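Cysteine desulfurase (Fervidobacterium islandicum, PDB 6A6E) probably uses pyridoxal 5'-phosphate to remove sulfur from L-cysteine, leaving alanine and passing the sulfur on as an enzyme-bound persulfide for iron-sulfur cluster assembly. Local coordinates at residues Ala369-His374 / Thr396-Val401. Numbering follows the deposited sequence.
Sequences ATRSGH and TVRASV
Arg371 and Arg398 face each other as a hydrogen-bonded antiparallel pair, joining strand 368-373 to strand 396-400 in the smaller mixed sheet of this class-V aminotransferase fold. Their backbones share two bonds: Arg371 N gives to Arg398 O at 3.2 Å, and Arg398 N returns to Arg371 O at 2.8 Å. Gly373 and Thr396 form the next such pair, with Gly373 N 2.9 Å from Thr396 O and a return bond from Thr396 N to Gly373 O. Glycine suits that place, because its backbone angles would press a CB against the preceding carbonyl oxygen; the threonine opposite adds a hydroxyl, OG1, hydrogen-bonded to His375. Between the pairs, Ser372 and Val397 turn to the other face, toward helix 355-366; serine's small side chain fits beside that helix, and Val397 supplies a branched apolar group. Thr370 sets its CB 3.4 Å from Arg398 O, while its OG1 hydrogen-bonds Ser359 of the same helix.

Arg398 can be followed outward. Its CB lies 3.9 Å from Arg371 O, and CG, anti to the backbone N (chi1 -173°), carries the chain out alongside Arg371. After a bend at chi3, NH1 donates to Asn187 O, beside the cofactor, while NH2 comes 3.6 Å from Arg371 CD and hydrogen-bonds a citrate, probably from the crystallisation liquor. The neighbouring arginine thus meets this tip with a methylene. The guanidinium planes are 44° apart, and Arg371 NE stays 4.2 Å from Arg398 NH2.

Asp38 would offset this closeness of like charges: it forms a salt bridge with Arg371 NH2 and a long, weak ion pair with Arg398 NH2. Arginine suits both positions, combining a long aliphatic stem with several donors. The citrate probably marks an anion-binding spot at Arg398 near the cofactor, consistent with a place for the substrate carboxylate in such enzymes.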
loop_
_atom_site.group_PDB
_atom_site.type_symbol
_atom_site.label_atom_id
_atom_site.label_comp_id
_atom_site.label_asym_id
_atom_site.label_seq_id
_atom_site.Cartn_x
_atom_site.Cartn_y
_atom_site.Cartn_z
ATOM N N ALA A 369 -0.991 -21.441 17.435
ATOM C CA ALA A 369 -0.740 -20.002 17.268
ATOM C C ALA A 369 -1.876 -19.197 17.818
ATOM O O ALA A 369 -2.965 -19.317 17.336
ATOM C CB ALA A 369 -0.525 -19.683 15.775
ATOM N N THR A 370 -1.616 -18.409 18.857
ATOM C CA THR A 370 -2.557 -17.475 19.445
ATOM C C THR A 370 -1.827 -16.183 19.699
ATOM O O THR A 370 -0.617 -16.081 19.458
ATOM C CB THR A 370 -3.084 -17.942 20.830
ATOM O OG1 THR A 370 -2.001 -18.026 21.757
ATOM C CG2 THR A 370 -3.764 -19.304 20.701
ATOM N N ARG A 371 -2.547 -15.165 20.161
ATOM C CA ARG A 371 -1.937 -13.890 20.417
ATOM C C ARG A 371 -2.267 -13.393 21.810
ATOM O O ARG A 371 -3.399 -13.472 22.259
ATOM C CB ARG A 371 -2.447 -12.886 19.376
ATOM C CG ARG A 371 -1.799 -11.504 19.369
ATOM C CD ARG A 371 -2.148 -10.761 18.057
ATOM N NE ARG A 371 -1.402 -11.317 16.954
ATOM C CZ ARG A 371 -0.279 -10.863 16.463
ATOM N NH1 ARG A 371 0.219 -9.695 16.846
ATOM N NH2 ARG A 371 0.284 -11.558 15.526
ATOM N N SER A 372 -1.285 -12.793 22.446
ATOM C CA SER A 372 -1.448 -12.226 23.744
ATOM C C SER A 372 -1.114 -10.760 23.641
ATOM O O SER A 372 -0.292 -10.397 22.800
ATOM C CB SER A 372 -0.478 -12.928 24.753
ATOM O OG SER A 372 0.870 -12.861 24.281
ATOM N N GLY A 373 -1.718 -9.959 24.519
ATOM C CA GLY A 373 -1.422 -8.537 24.640
ATOM C C GLY A 373 -2.681 -7.714 24.662
ATOM O O GLY A 373 -3.747 -8.202 25.049
ATOM N N HIS A 374 -2.581 -6.449 24.224
ATOM C CA HIS A 374 -3.734 -5.526 24.238
ATOM C C HIS A 374 -4.553 -5.613 22.888
ATOM O O HIS A 374 -5.605 -4.990 22.760
ATOM C CB HIS A 374 -3.255 -4.065 24.394
ATOM C CG HIS A 374 -2.188 -3.835 25.421
ATOM N ND1 HIS A 374 -2.241 -4.352 26.704
ATOM C CD2 HIS A 374 -1.087 -3.042 25.386
ATOM C CE1 HIS A 374 -1.199 -3.931 27.400
ATOM N NE2 HIS A 374 -0.481 -3.136 26.626
ATOM N N THR A 396 -4.849 -9.804 27.314
ATOM C CA THR A 396 -5.541 -11.092 27.223
ATOM C C THR A 396 -4.875 -11.972 26.210
ATOM O O THR A 396 -4.028 -11.524 25.459
ATOM C CB THR A 396 -7.057 -10.982 26.816
ATOM O OG1 THR A 396 -7.163 -10.947 25.391
ATOM C CG2 THR A 396 -7.736 -9.754 27.433
ATOM N N VAL A 397 -5.297 -13.223 26.202
ATOM C CA VAL A 397 -4.939 -14.169 25.215
ATOM C C VAL A 397 -6.133 -14.150 24.229
ATOM O O VAL A 397 -7.282 -13.921 24.639
ATOM C CB VAL A 397 -4.773 -15.585 25.817
ATOM C CG1 VAL A 397 -4.374 -16.595 24.762
ATOM C CG2 VAL A 397 -3.715 -15.600 26.915
ATOM N N ARG A 398 -5.869 -14.460 22.970
ATOM C CA ARG A 398 -6.945 -14.494 21.950
ATOM C C ARG A 398 -6.720 -15.610 20.942
ATOM O O ARG A 398 -5.635 -15.777 20.398
ATOM C CB ARG A 398 -7.138 -13.131 21.295
ATOM C CG ARG A 398 -8.367 -13.091 20.367
ATOM C CD ARG A 398 -8.326 -11.887 19.399
ATOM N NE ARG A 398 -7.155 -11.959 18.529
ATOM C CZ ARG A 398 -6.687 -10.950 17.822
ATOM N NH1 ARG A 398 -7.310 -9.787 17.879
ATOM N NH2 ARG A 398 -5.603 -11.119 17.042
ATOM N N ALA A 399 -7.768 -16.438 20.809
ATOM C CA ALA A 399 -7.877 -17.488 19.814
ATOM C C ALA A 399 -9.002 -17.116 18.826
ATOM O O ALA A 399 -10.099 -16.779 19.217
ATOM C CB ALA A 399 -8.141 -18.854 20.436
ATOM N N SER A 400 -8.683 -17.202 17.544
ATOM C CA SER A 400 -9.596 -16.769 16.492
ATOM C C SER A 400 -9.626 -17.797 15.366
ATOM O O SER A 400 -8.570 -18.318 14.972
ATOM C CB SER A 400 -9.171 -15.370 16.033
ATOM O OG SER A 400 -7.803 -15.327 15.600
ATOM N N VAL A 401 -10.830 -18.077 14.842
ATOM C CA VAL A 401 -11.039 -19.141 13.872
ATOM C C VAL A 401 -11.386 -18.580 12.492
ATOM O O VAL A 401 -11.929 -17.473 12.377
ATOM C CB VAL A 401 -12.166 -20.139 14.292
ATOM C CG1 VAL A 401 -11.760 -20.916 15.507
ATOM C CG2 VAL A 401 -13.478 -19.420 14.638
#